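Local atomic coordinates of aminotransferase class I and II (Anaerococcus prevotii, PDB entry 4EMY), a protein that probably catalyses amino-group transfer as a homodimeric, pyridoxal-phosphate-dependent aminotransferase of class I. Residues S120-G125 / F145-K150; K344-T349 / K401-L406. One frame throughout, in Å; residues are numbered along the deposited sequence.

How the contacts relate
Following the chain from the N terminus, contact 1 comes first: 120-125, running off the end of helix 109-121, meets 145-150, and the closed loop takes in strand 127-131 and helix 137-145. It belongs to the large domain, whose mixed seven-stranded sheet has the strand order familiar from fold type I pyridoxal-phosphate enzymes. Contact 2 follows in series, neither nested in the first nor crossing it. There 344-349, at the end of the long helix 315-345, meets 401-406 in helix 399-411, closing a loop that holds the small three-stranded sheet of the C-terminal part. The nearest atoms of the two contacts are about 23 Å apart, so they tie separate regions together.

Contact 1. Residues S120-G125 / F145-K150; sequences SYLDEG and FGRNFK
Leu122 meets the aliphatic part of Arg147 just past helix 109-121, its CB 3.5 Å from Arg147 CG and its CD1 4.0 Å from the same carbon. The Leu122 carbonyl approaches the guanidinium obliquely. Asp123 contributes backbone: its C atom lies over one guanidinium face, offset toward the rim, and its O is 3.3 Å from Arg147 CD, which the bend at chi2 (58°) carries there. The Asp123 carboxylate turns back on its own segment, with a weak bond from Glu124 N to Asp123 OD1. Glu124 OE2 stops 4.0 Å from Arg147 NH1, too far for a salt bridge, and the carboxylate and guanidinium planes are turned 65° apart; the carboxylate's stronger partner is Arg10, through OE1. Gly125 O lies 3.7 Å from Asn148 CB. Within its own segment, Arg147 NH1 donates in the guanidinium plane to Phe145 O, while NE and NH2 bond Ile118 O and Phe119 O. An alanine at Arg147 would probably leave these three carbonyls, near the ends of two helices, without their shared donor group. Gly146, with positive phi, takes the chain out of helix 137-145. Beyond it, strand 148-152 forms the sheet edge within this chain, pairing through Asn148 and Lys150 with parallel strand 127-131, while Ile8 of the second subunit packs on Arg147.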
loop_
_atom_site.group_PDB
_atom_site.type_symbol
_atom_site.label_atom_id
_atom_site.label_comp_id
_atom_site.label_asym_id
_atom_site.label_seq_id
_atom_site.Cartn_x
_atom_site.Cartn_y
_atom_site.Cartn_z
ATOM N N SER A 120 6.666 -13.725 2.369
ATOM C CA SER A 120 6.039 -14.930 2.920
ATOM C C SER A 120 6.719 -16.254 2.576
ATOM O O SER A 120 6.593 -17.219 3.334
ATOM C CB SER A 120 4.563 -14.996 2.531
ATOM O OG SER A 120 3.828 -14.006 3.217
ATOM N N TYR A 121 7.435 -16.302 1.450
ATOM C CA TYR A 121 7.984 -17.565 0.947
ATOM C C TYR A 121 9.508 -17.647 0.876
ATOM O O TYR A 121 10.073 -18.672 0.474
ATOM C CB TYR A 121 7.314 -17.948 -0.371
ATOM C CG TYR A 121 5.840 -18.163 -0.175
ATOM C CD1 TYR A 121 5.354 -19.377 0.294
ATOM C CD2 TYR A 121 4.930 -17.133 -0.420
ATOM C CE1 TYR A 121 4.001 -19.570 0.495
ATOM C CE2 TYR A 121 3.573 -17.315 -0.219
ATOM C CZ TYR A 121 3.116 -18.533 0.235
ATOM O OH TYR A 121 1.774 -18.714 0.436
ATOM N N LEU A 122 10.166 -16.567 1.280
ATOM C CA LEU A 122 11.600 -16.593 1.542
ATOM C C LEU A 122 11.846 -16.059 2.931
ATOM O O LEU A 122 11.212 -15.089 3.350
ATOM C CB LEU A 122 12.368 -15.737 0.536
ATOM C CG LEU A 122 12.445 -16.202 -0.917
ATOM C CD1 LEU A 122 13.004 -15.087 -1.785
ATOM C CD2 LEU A 122 13.276 -17.476 -1.050
ATOM N N ASP A 123 12.764 -16.702 3.642
ATOM C CA ASP A 123 13.239 -16.194 4.913
ATOM C C ASP A 123 14.491 -15.337 4.656
ATOM O O ASP A 123 14.636 -14.766 3.574
ATOM C CB ASP A 123 13.525 -17.360 5.859
ATOM C CG ASP A 123 13.395 -16.979 7.327
ATOM O OD1 ASP A 123 13.595 -15.797 7.685
ATOM O OD2 ASP A 123 13.105 -17.882 8.137
ATOM N N GLU A 124 15.399 -15.266 5.633
ATOM C CA GLU A 124 16.512 -14.312 5.601
ATOM C C GLU A 124 17.678 -14.757 4.719
ATOM O O GLU A 124 18.175 -13.990 3.898
ATOM C CB GLU A 124 16.991 -13.998 7.019
ATOM C CG GLU A 124 15.937 -13.349 7.912
ATOM C CD GLU A 124 16.129 -11.849 8.120
ATOM O OE1 GLU A 124 17.287 -11.408 8.308
ATOM O OE2 GLU A 124 15.114 -11.109 8.134
ATOM N N GLY A 125 18.120 -15.995 4.875
ATOM C CA GLY A 125 19.239 -16.473 4.064
ATOM C C GLY A 125 18.819 -16.780 2.643
ATOM O O GLY A 125 19.650 -16.887 1.746
ATOM N N PHE A 145 13.985 -6.613 3.014
ATOM C CA PHE A 145 13.583 -7.707 3.891
ATOM C C PHE A 145 14.688 -8.716 4.181
ATOM O O PHE A 145 14.452 -9.719 4.854
ATOM C CB PHE A 145 12.343 -8.417 3.341
ATOM C CG PHE A 145 11.152 -7.520 3.185
ATOM C CD1 PHE A 145 10.793 -6.633 4.193
ATOM C CD2 PHE A 145 10.380 -7.569 2.033
ATOM C CE1 PHE A 145 9.695 -5.800 4.041
ATOM C CE2 PHE A 145 9.278 -6.746 1.880
ATOM C CZ PHE A 145 8.934 -5.862 2.885
ATOM N N GLY A 146 15.891 -8.455 3.679
ATOM C CA GLY A 146 17.039 -9.303 3.990
ATOM C C GLY A 146 17.052 -10.641 3.279
ATOM O O GLY A 146 17.807 -11.526 3.645
ATOM N N ARG A 147 16.205 -10.788 2.266
ATOM C CA ARG A 147 16.276 -11.926 1.355
ATOM C C ARG A 147 17.496 -11.767 0.446
ATOM O O ARG A 147 17.974 -10.652 0.201
ATOM C CB ARG A 147 15.000 -12.031 0.511
ATOM C CG ARG A 147 13.797 -12.635 1.222
ATOM C CD ARG A 147 13.403 -11.870 2.481
ATOM N NE ARG A 147 12.146 -12.338 3.079
ATOM C CZ ARG A 147 11.729 -12.029 4.308
ATOM N NH1 ARG A 147 12.466 -11.259 5.097
ATOM N NH2 ARG A 147 10.574 -12.497 4.757
ATOM N N ASN A 148 17.995 -12.885 -0.061
ATOM C CA ASN A 148 19.176 -12.870 -0.904
ATOM C C ASN A 148 18.891 -12.843 -2.412
ATOM O O ASN A 148 18.535 -13.863 -3.012
ATOM C CB ASN A 148 20.048 -14.055 -0.557
ATOM C CG ASN A 148 21.464 -13.856 -0.995
ATOM O OD1 ASN A 148 21.796 -14.044 -2.165
ATOM N ND2 ASN A 148 22.317 -13.461 -0.056
ATOM N N PHE A 149 19.060 -11.674 -3.022
ATOM C CA PHE A 149 18.898 -11.536 -4.467
ATOM C C PHE A 149 20.025 -12.223 -5.222
ATOM O O PHE A 149 21.198 -12.031 -4.907
ATOM C CB PHE A 149 18.847 -10.070 -4.863
ATOM C CG PHE A 149 18.414 -9.841 -6.275
ATOM C CD1 PHE A 149 17.092 -10.026 -6.648
ATOM C CD2 PHE A 149 19.322 -9.428 -7.230
ATOM C CE1 PHE A 149 16.685 -9.803 -7.950
ATOM C CE2 PHE A 149 18.920 -9.197 -8.533
ATOM C CZ PHE A 149 17.600 -9.386 -8.895
ATOM N N LYS A 150 19.654 -12.998 -6.237
ATOM C CA LYS A 150 20.589 -13.845 -6.973
ATOM C C LYS A 150 20.224 -13.848 -8.468
ATOM O O LYS A 150 19.081 -14.134 -8.828
ATOM C CB LYS A 150 20.519 -15.257 -6.394
ATOM C CG LYS A 150 21.803 -16.055 -6.439
ATOM C CD LYS A 150 21.734 -17.184 -5.414
ATOM C CE LYS A 150 22.842 -18.218 -5.587
ATOM N NZ LYS A 150 22.616 -19.134 -6.748
#

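Contact 2. Residues K344-T349 / K401-L406; sequences KENKLT and KLVQRL
The side-chain amides of Asn346 and Gln404 do not stack, their planes standing 82° apart. What the Asn346 amide meets is the aliphatic part of Gln404: Gln404 CG comes obliquely to the amide end, 3.5 Å from Asn346 ND2 and 3.6 Å from Asn346 OD1. On the same side of the amide plane, Asn346 ND2 also touches a methyl, Val403 CG1, at 3.7 Å. Chi1 of -70° sets Asn346 CG anti to the carbonyl carbon, on the side of helix 399-411. Asn346 is where helix 315-345 leaves its helical path, and a Schellman motif ends the helix: Lys347, with positive phi, is the C-prime residue, its N bonded to Lys344 O at 3.0 Å. That turn brings Leu348 round to the same helix. Leu348 CD2 lies 4.0 Å from Val403 CG1 and 4.1 Å from Leu406 CB. Ile361 of strand 359-362 lies against both leucines, Leu348 and Leu406, and Val403 packs back on Phe339 and Ala342 of helix 315-345. Further along, Lys347 O accepts a hydrogen bond from Asn411 ND2, at the far end of helix 399-411.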
loop_
_atom_site.group_PDB
_atom_site.type_symbol
_atom_site.label_atom_id
_atom_site.label_comp_id
_atom_site.label_asym_id
_atom_site.label_seq_id
_atom_site.Cartn_x
_atom_site.Cartn_y
_atom_site.Cartn_z
ATOM N N LYS A 344 16.218 -3.492 -38.136
ATOM C CA LYS A 344 16.732 -4.398 -39.148
ATOM C C LYS A 344 17.492 -3.611 -40.216
ATOM O O LYS A 344 18.665 -3.883 -40.491
ATOM C CB LYS A 344 15.575 -5.184 -39.769
ATOM C CG LYS A 344 15.993 -6.320 -40.686
ATOM C CD LYS A 344 14.790 -6.940 -41.379
ATOM C CE LYS A 344 15.194 -7.606 -42.686
ATOM N NZ LYS A 344 16.181 -8.703 -42.487
ATOM N N GLU A 345 16.819 -2.612 -40.778
ATOM C CA GLU A 345 17.321 -1.837 -41.903
ATOM C C GLU A 345 18.479 -0.908 -41.524
ATOM O O GLU A 345 19.265 -0.507 -42.380
ATOM C CB GLU A 345 16.161 -1.052 -42.506
ATOM C CG GLU A 345 16.508 -0.074 -43.615
ATOM C CD GLU A 345 15.606 1.144 -43.581
ATOM O OE1 GLU A 345 14.632 1.137 -42.786
ATOM O OE2 GLU A 345 15.870 2.110 -44.335
ATOM N N ASN A 346 18.584 -0.567 -40.246
ATOM C CA ASN A 346 19.710 0.225 -39.760
ATOM C C ASN A 346 20.802 -0.650 -39.128
ATOM O O ASN A 346 21.776 -0.141 -38.563
ATOM C CB ASN A 346 19.223 1.311 -38.794
ATOM C CG ASN A 346 18.431 2.403 -39.496
ATOM O OD1 ASN A 346 18.939 3.063 -40.400
ATOM N ND2 ASN A 346 17.186 2.606 -39.078
ATOM N N LYS A 347 20.621 -1.968 -39.252
ATOM C CA LYS A 347 21.550 -2.988 -38.733
ATOM C C LYS A 347 21.811 -2.852 -37.229
ATOM O O LYS A 347 22.962 -2.768 -36.789
ATOM C CB LYS A 347 22.872 -2.992 -39.516
ATOM C CG LYS A 347 22.725 -3.156 -41.020
ATOM C CD LYS A 347 24.073 -3.024 -41.710
ATOM C CE LYS A 347 23.947 -3.229 -43.207
ATOM N NZ LYS A 347 23.257 -4.512 -43.517
ATOM N N LEU A 348 20.728 -2.831 -36.455
ATOM C CA LEU A 348 20.789 -2.657 -35.006
ATOM C C LEU A 348 20.334 -3.920 -34.290
ATOM O O LEU A 348 19.166 -4.303 -34.375
ATOM C CB LEU A 348 19.922 -1.464 -34.585
ATOM C CG LEU A 348 19.923 -0.985 -33.129
ATOM C CD1 LEU A 348 21.327 -0.635 -32.648
ATOM C CD2 LEU A 348 18.986 0.206 -32.979
ATOM N N THR A 349 21.270 -4.565 -33.599
ATOM C CA THR A 349 20.988 -5.779 -32.833
ATOM C C THR A 349 20.137 -5.434 -31.620
ATOM O O THR A 349 20.498 -4.572 -30.810
ATOM C CB THR A 349 22.284 -6.499 -32.405
ATOM O OG1 THR A 349 22.966 -6.969 -33.571
ATOM C CG2 THR A 349 21.984 -7.687 -31.507
ATOM N N LYS A 401 13.606 7.825 -36.838
ATOM C CA LYS A 401 14.666 8.730 -36.386
ATOM C C LYS A 401 15.330 8.169 -35.131
ATOM O O LYS A 401 16.553 8.024 -35.089
ATOM C CB LYS A 401 14.125 10.151 -36.151
ATOM C CG LYS A 401 15.082 11.105 -35.433
ATOM C CD LYS A 401 14.994 12.554 -35.933
ATOM C CE LYS A 401 13.621 13.213 -35.741
ATOM N NZ LYS A 401 13.223 13.474 -34.322
ATOM N N LEU A 402 14.510 7.829 -34.134
ATOM C CA LEU A 402 14.976 7.252 -32.875
ATOM C C LEU A 402 15.845 6.019 -33.100
ATOM O O LEU A 402 16.816 5.806 -32.373
ATOM C CB LEU A 402 13.790 6.911 -31.957
ATOM C CG LEU A 402 13.928 5.950 -30.760
ATOM C CD1 LEU A 402 14.923 6.417 -29.707
ATOM C CD2 LEU A 402 12.568 5.738 -30.119
ATOM N N VAL A 403 15.500 5.216 -34.101
ATOM C CA VAL A 403 16.258 4.003 -34.382
ATOM C C VAL A 403 17.548 4.313 -35.144
ATOM O O VAL A 403 18.617 3.819 -34.784
ATOM C CB VAL A 403 15.413 2.950 -35.125
ATOM C CG1 VAL A 403 16.280 1.770 -35.542
ATOM C CG2 VAL A 403 14.265 2.473 -34.245
ATOM N N GLN A 404 17.440 5.133 -36.189
ATOM C CA GLN A 404 18.607 5.562 -36.959
ATOM C C GLN A 404 19.668 6.129 -36.012
ATOM O O GLN A 404 20.785 5.617 -35.944
ATOM C CB GLN A 404 18.214 6.590 -38.028
ATOM C CG GLN A 404 17.307 6.057 -39.135
ATOM C CD GLN A 404 16.576 7.158 -39.910
ATOM O OE1 GLN A 404 16.488 8.312 -39.465
ATOM N NE2 GLN A 404 16.037 6.799 -41.076
ATOM N N ARG A 405 19.291 7.152 -35.250
ATOM C CA ARG A 405 20.197 7.809 -34.304
ATOM C C ARG A 405 20.677 6.882 -33.186
ATOM O O ARG A 405 21.773 7.061 -32.652
ATOM C CB ARG A 405 19.542 9.058 -33.709
ATOM C CG ARG A 405 19.261 10.170 -34.710
ATOM C CD ARG A 405 20.474 11.062 -34.912
ATOM N NE ARG A 405 21.415 10.515 -35.882
ATOM C CZ ARG A 405 22.730 10.709 -35.845
ATOM N NH1 ARG A 405 23.505 10.168 -36.780
ATOM N NH2 ARG A 405 23.276 11.429 -34.872
ATOM N N LEU A 406 19.850 5.899 -32.841
ATOM C CA LEU A 406 20.228 4.871 -31.875
ATOM C C LEU A 406 21.303 3.976 -32.470
ATOM O O LEU A 406 22.292 3.663 -31.809
ATOM C CB LEU A 406 19.011 4.032 -31.486
ATOM C CG LEU A 406 18.837 3.565 -30.043
ATOM C CD1 LEU A 406 18.939 4.717 -29.061
ATOM C CD2 LEU A 406 17.484 2.899 -29.904
#